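Local coordinates for uncharacterized protein (Mycolicibacterium smegmatis MC2 155, PDB 6T84) that is required for MmpL3-dependent transport of trehalose monomycolate to the mycobacterial cell wall, and for growth and cell elongation, at residues A[40-44]-A[67-73]; A[84-90]-A[140-144]. All coordinates share one frame; numbering follows the deposited sequence. Where two conformers were deposited one is given.

Contact 1 (A[40-44]-A[67-73])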
# COMPACT_ATOMS: atom_id res chain seq x y z
N VAL A 40 2.04 -7.01 3.20
CA VAL A 40 2.88 -8.06 2.63
C VAL A 40 4.26 -8.16 3.25
O VAL A 40 4.94 -9.17 3.03
CB VAL A 40 3.07 -7.97 1.10
CG1 VAL A 40 1.76 -8.09 0.43
CG2 VAL A 40 3.71 -6.69 0.69
N MET A 41 4.67 -7.17 4.04
CA MET A 41 6.01 -7.21 4.61
C MET A 41 6.14 -8.23 5.74
O MET A 41 7.26 -8.68 6.01
CB MET A 41 6.43 -5.84 5.14
CG MET A 41 6.27 -4.69 4.22
SD MET A 41 7.11 -4.92 2.63
CE MET A 41 6.50 -3.48 1.77
N SER A 42 5.04 -8.64 6.36
CA SER A 42 5.18 -9.58 7.47
C SER A 42 5.37 -11.02 6.99
O SER A 42 5.97 -11.82 7.72
CB SER A 42 4.00 -9.47 8.43
OG SER A 42 2.76 -9.71 7.78
N THR A 43 4.91 -11.36 5.79
CA THR A 43 5.03 -12.71 5.25
C THR A 43 6.24 -12.90 4.34
O THR A 43 6.29 -13.85 3.56
CB THR A 43 3.74 -13.15 4.56
OG1 THR A 43 3.43 -12.25 3.48
CG2 THR A 43 2.57 -13.16 5.55
N VAL A 44 7.23 -12.00 4.41
CA VAL A 44 8.45 -12.12 3.63
C VAL A 44 9.65 -11.77 4.51
O VAL A 44 9.54 -11.08 5.53
CB VAL A 44 8.47 -11.24 2.36
CG1 VAL A 44 7.30 -11.59 1.44
CG2 VAL A 44 8.48 -9.76 2.73
N ILE A 67 8.96 -6.93 -4.71
CA ILE A 67 9.49 -7.95 -3.81
C ILE A 67 9.36 -9.25 -4.58
O ILE A 67 8.26 -9.76 -4.78
CB ILE A 67 8.67 -8.02 -2.51
CG1 ILE A 67 8.56 -6.60 -1.90
CG2 ILE A 67 9.27 -9.06 -1.55
CD1 ILE A 67 7.75 -6.55 -0.60
N GLU A 68 10.49 -9.80 -5.04
CA GLU A 68 10.45 -10.87 -6.05
C GLU A 68 9.41 -11.95 -5.79
O GLU A 68 9.33 -12.52 -4.70
CB GLU A 68 11.82 -11.53 -6.17
CG GLU A 68 12.81 -10.75 -6.98
CD GLU A 68 14.21 -11.29 -6.82
OE1 GLU A 68 14.55 -12.25 -7.53
OE2 GLU A 68 14.95 -10.78 -5.95
N GLU A 69 8.61 -12.23 -6.82
CA GLU A 69 7.57 -13.25 -6.79
C GLU A 69 6.60 -13.09 -5.62
O GLU A 69 6.01 -14.06 -5.15
CB GLU A 69 8.18 -14.65 -6.82
CG GLU A 69 9.13 -14.88 -7.99
CD GLU A 69 9.80 -16.24 -7.95
OE1 GLU A 69 9.63 -16.95 -6.93
OE2 GLU A 69 10.49 -16.60 -8.93
N VAL A 70 6.42 -11.86 -5.13
CA VAL A 70 5.45 -11.64 -4.06
C VAL A 70 4.49 -10.54 -4.47
O VAL A 70 3.25 -10.75 -4.55
CB VAL A 70 6.13 -11.26 -2.73
CG1 VAL A 70 5.07 -10.84 -1.71
CG2 VAL A 70 6.96 -12.42 -2.17
N ALA A 71 5.03 -9.35 -4.72
CA ALA A 71 4.18 -8.21 -4.97
C ALA A 71 4.99 -7.06 -5.53
O ALA A 71 6.19 -6.95 -5.29
CB ALA A 71 3.56 -7.70 -3.65
N THR A 72 4.29 -6.13 -6.19
CA THR A 72 4.78 -4.78 -6.43
C THR A 72 4.07 -3.90 -5.40
O THR A 72 2.86 -3.99 -5.23
CB THR A 72 4.41 -4.33 -7.85
OG1 THR A 72 5.15 -5.14 -8.82
CG2 THR A 72 4.71 -2.83 -8.12
N VAL A 73 4.83 -3.11 -4.67
CA VAL A 73 4.32 -2.28 -3.58
C VAL A 73 4.50 -0.81 -3.93
O VAL A 73 5.56 -0.41 -4.44
CB VAL A 73 5.05 -2.61 -2.26
CG1 VAL A 73 4.53 -1.73 -1.14
CG2 VAL A 73 4.83 -4.09 -1.92
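The carbonyl oxygen of Ile67, whose side chain packs against Met41 and Val44, is held by two amides of its own turn: Val70 N lies 2.8 Å from Ile67 O, and Ala71 N reaches the same Ile67 O from 3.3 Å. In return Ile67 N donates to Ala71 O at 2.8 Å. Val70 and Ala71 thus both face Ile67, a classic beta bulge, which turns Val70 as well as Ala71 toward segment 40-44. Across the contact everything is apolar. Val40 sends CG2 into the middle, where it passes alongside Val73, the two side chains running in opposite directions, with CG2 to CG2 at 3.9 Å, and also nears Ile67 CD1. Met41 starts off to one side, but the bend at its chi2 (-55°) brings the thioether back toward Ile67 and Val73. Its SD then meets Ile67 CD1 at 3.7 Å, the two chains lying at a slant to each other, while its CE comes tip to tip with Val73 CG1 at 3.9 Å. A type I turn from Met41 to Val44 brings the segment round again, and Val44 CG1 points at Val70 CG2, 3.7 Å away, at the more open end of the contact. A 3-10 turn and the loop after it thus pack on the bulged hairpin through Ile67, Val70, Ala71 and Val73. Strand 71-77 runs between strands 60-67 and 148-153, pairing through Val73 with Phe65 and through Thr72 with Met153; Met41 also lies on Phe65 and Trp36, and Val40 continues past Ala152 of strand 148-153 onto Ile141 and Trp143 of strand 141-144.

Contact 2 (A[84-90]-A[140-144])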
# COMPACT_ATOMS: atom_id res chain seq x y z
N VAL A 84 -2.87 3.85 14.72
CA VAL A 84 -3.87 2.86 14.26
C VAL A 84 -3.43 2.28 12.92
O VAL A 84 -2.90 3.00 12.07
CB VAL A 84 -5.25 3.55 14.13
CG1 VAL A 84 -6.36 2.59 13.59
CG2 VAL A 84 -5.69 4.13 15.47
N VAL A 85 -3.65 0.97 12.73
CA VAL A 85 -3.42 0.30 11.44
C VAL A 85 -4.77 -0.13 10.89
O VAL A 85 -5.54 -0.77 11.60
CB VAL A 85 -2.50 -0.92 11.59
CG1 VAL A 85 -2.43 -1.76 10.27
CG2 VAL A 85 -1.13 -0.47 11.98
N VAL A 86 -5.04 0.25 9.66
CA VAL A 86 -6.17 -0.31 8.89
C VAL A 86 -5.58 -1.11 7.74
O VAL A 86 -4.65 -0.63 7.06
CB VAL A 86 -7.09 0.82 8.38
CG1 VAL A 86 -8.27 0.24 7.50
CG2 VAL A 86 -7.67 1.63 9.57
N ASP A 87 -6.14 -2.30 7.49
CA ASP A 87 -5.72 -3.18 6.40
C ASP A 87 -6.99 -3.58 5.67
O ASP A 87 -7.92 -4.13 6.28
CB ASP A 87 -5.02 -4.40 7.02
CG ASP A 87 -4.49 -5.40 6.01
OD1 ASP A 87 -5.32 -5.87 5.21
OD2 ASP A 87 -3.28 -5.74 6.05
N LEU A 88 -7.04 -3.26 4.40
CA LEU A 88 -8.20 -3.53 3.52
C LEU A 88 -7.69 -4.48 2.43
O LEU A 88 -6.85 -4.08 1.62
CB LEU A 88 -8.61 -2.18 2.91
CG LEU A 88 -9.74 -2.15 1.87
CD1 LEU A 88 -11.04 -2.60 2.54
CD2 LEU A 88 -9.89 -0.75 1.23
N ARG A 89 -8.19 -5.72 2.39
CA ARG A 89 -7.63 -6.71 1.47
C ARG A 89 -8.75 -7.54 0.86
O ARG A 89 -9.85 -7.64 1.41
CB ARG A 89 -6.59 -7.60 2.16
CG ARG A 89 -7.12 -8.35 3.33
CD ARG A 89 -6.08 -9.29 3.96
NE ARG A 89 -4.91 -8.52 4.44
CZ ARG A 89 -3.69 -9.03 4.57
NH1 ARG A 89 -3.49 -10.33 4.35
NH2 ARG A 89 -2.65 -8.27 4.98
N LEU A 90 -8.46 -8.12 -0.30
CA LEU A 90 -9.49 -8.93 -0.96
C LEU A 90 -9.92 -10.07 -0.03
O LEU A 90 -9.12 -10.66 0.68
CB LEU A 90 -8.91 -9.55 -2.24
CG LEU A 90 -8.50 -8.56 -3.30
CD1 LEU A 90 -7.92 -9.27 -4.53
CD2 LEU A 90 -9.67 -7.65 -3.69
N GLU A 140 -4.59 -5.52 -4.15
CA GLU A 140 -4.99 -6.70 -3.39
C GLU A 140 -4.98 -6.45 -1.89
O GLU A 140 -5.88 -6.91 -1.17
CB GLU A 140 -4.07 -7.87 -3.71
CG GLU A 140 -4.12 -8.31 -5.19
CD GLU A 140 -3.64 -9.74 -5.42
OE1 GLU A 140 -4.04 -10.33 -6.43
OE2 GLU A 140 -2.89 -10.28 -4.56
N ILE A 141 -3.95 -5.78 -1.40
CA ILE A 141 -3.81 -5.49 0.03
C ILE A 141 -3.43 -4.02 0.11
O ILE A 141 -2.47 -3.58 -0.52
CB ILE A 141 -2.74 -6.37 0.70
CG1 ILE A 141 -3.03 -7.88 0.58
CG2 ILE A 141 -2.62 -6.01 2.17
CD1 ILE A 141 -1.89 -8.75 1.07
N MET A 142 -4.19 -3.25 0.88
CA MET A 142 -3.89 -1.84 1.16
C MET A 142 -3.86 -1.68 2.66
O MET A 142 -4.74 -2.20 3.37
CB MET A 142 -4.99 -0.91 0.61
CG MET A 142 -5.27 -1.14 -0.87
SD MET A 142 -6.43 0.07 -1.48
CE MET A 142 -7.76 -1.01 -1.93
N TRP A 143 -2.88 -0.92 3.18
CA TRP A 143 -2.78 -0.80 4.62
C TRP A 143 -1.97 0.43 4.94
O TRP A 143 -1.28 0.96 4.08
CB TRP A 143 -2.18 -2.03 5.30
CG TRP A 143 -0.66 -2.19 5.14
CD1 TRP A 143 0.27 -1.93 6.12
CD2 TRP A 143 0.08 -2.66 3.99
NE1 TRP A 143 1.54 -2.22 5.65
CE2 TRP A 143 1.46 -2.65 4.35
CE3 TRP A 143 -0.28 -3.11 2.70
CZ2 TRP A 143 2.47 -3.06 3.48
CZ3 TRP A 143 0.72 -3.48 1.83
CH2 TRP A 143 2.07 -3.49 2.23
N ASN A 144 -2.06 0.88 6.18
CA ASN A 144 -1.15 1.91 6.63
C ASN A 144 -0.32 1.45 7.81
O ASN A 144 -0.66 0.51 8.54
CB ASN A 144 -1.86 3.19 7.00
CG ASN A 144 -2.59 3.04 8.33
OD1 ASN A 144 -3.65 2.35 8.42
ND2 ASN A 144 -2.05 3.67 9.38
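With chi1 at 74°, CG of Asn144 sits between its own backbone N and carbonyl carbon, which turns the amide toward segment 84-90; in Arg89 a bend at chi3 (61°) folds the guanidinium back over the strand to Asp87. The Asn144 amide stands in for a peptide group just where the ladder would end. OD1 of Asn144 accepts from Val86 N at 2.8 Å in a nearly straight bond, and ND2 of Asn144 gives to Val84 O at 2.9 Å, in the plane of that carbonyl. Further along, strands 86-90 and 141-144 pair in regular antiparallel fashion, with Leu88 N 2.7 Å from Met142 O.

One face of this pair carries Asp87, Arg89, Ile141 and Trp143. Arg89 grips Asp87 side-on, NE to OD1 and NH2 to OD2, both at 2.8 Å and both on the syn side, though both lie somewhat out of the carboxylate plane. Ile141 runs alongside Arg89, its CD1 over one guanidinium face near the rim and its CG2 3.6 Å from Arg89 NH2. On the other face Leu88 CD2 meets Met142 CE at 3.8 Å, where both side chains also touch Phe172 of helix 159-175.

Both charged residues are buried, so the two-pronged salt bridge, with Lys94 O taking Arg89 NH1, probably offsets the cost of desolvation and favours an ionised Asp87.

Contacts 1 and 2 have centres 14 Å apart but meet through one shared patch of side chains. The loop of contact 1 rests on the face of contact 2 that bears Ile141 and Trp143: Val40 N sits 3.7 Å from Trp143 CH2, Val40 CG1 is 3.8 Å from Ile141 CD1, and Met41 CG approaches Trp143 CZ2 at 4.2 Å. Ile141 is therefore packed between the loop and the Arg89 guanidinium. Both contacts belong to the same antiparallel sheet, with strand 148-153 lying between strands 71-77 and 141-144. Neither contact touches a known ligand or active site; both form part of the packing of the probably cytoplasmic part of the N-terminal domain, the domain through which TtfA interacts with MmpL3.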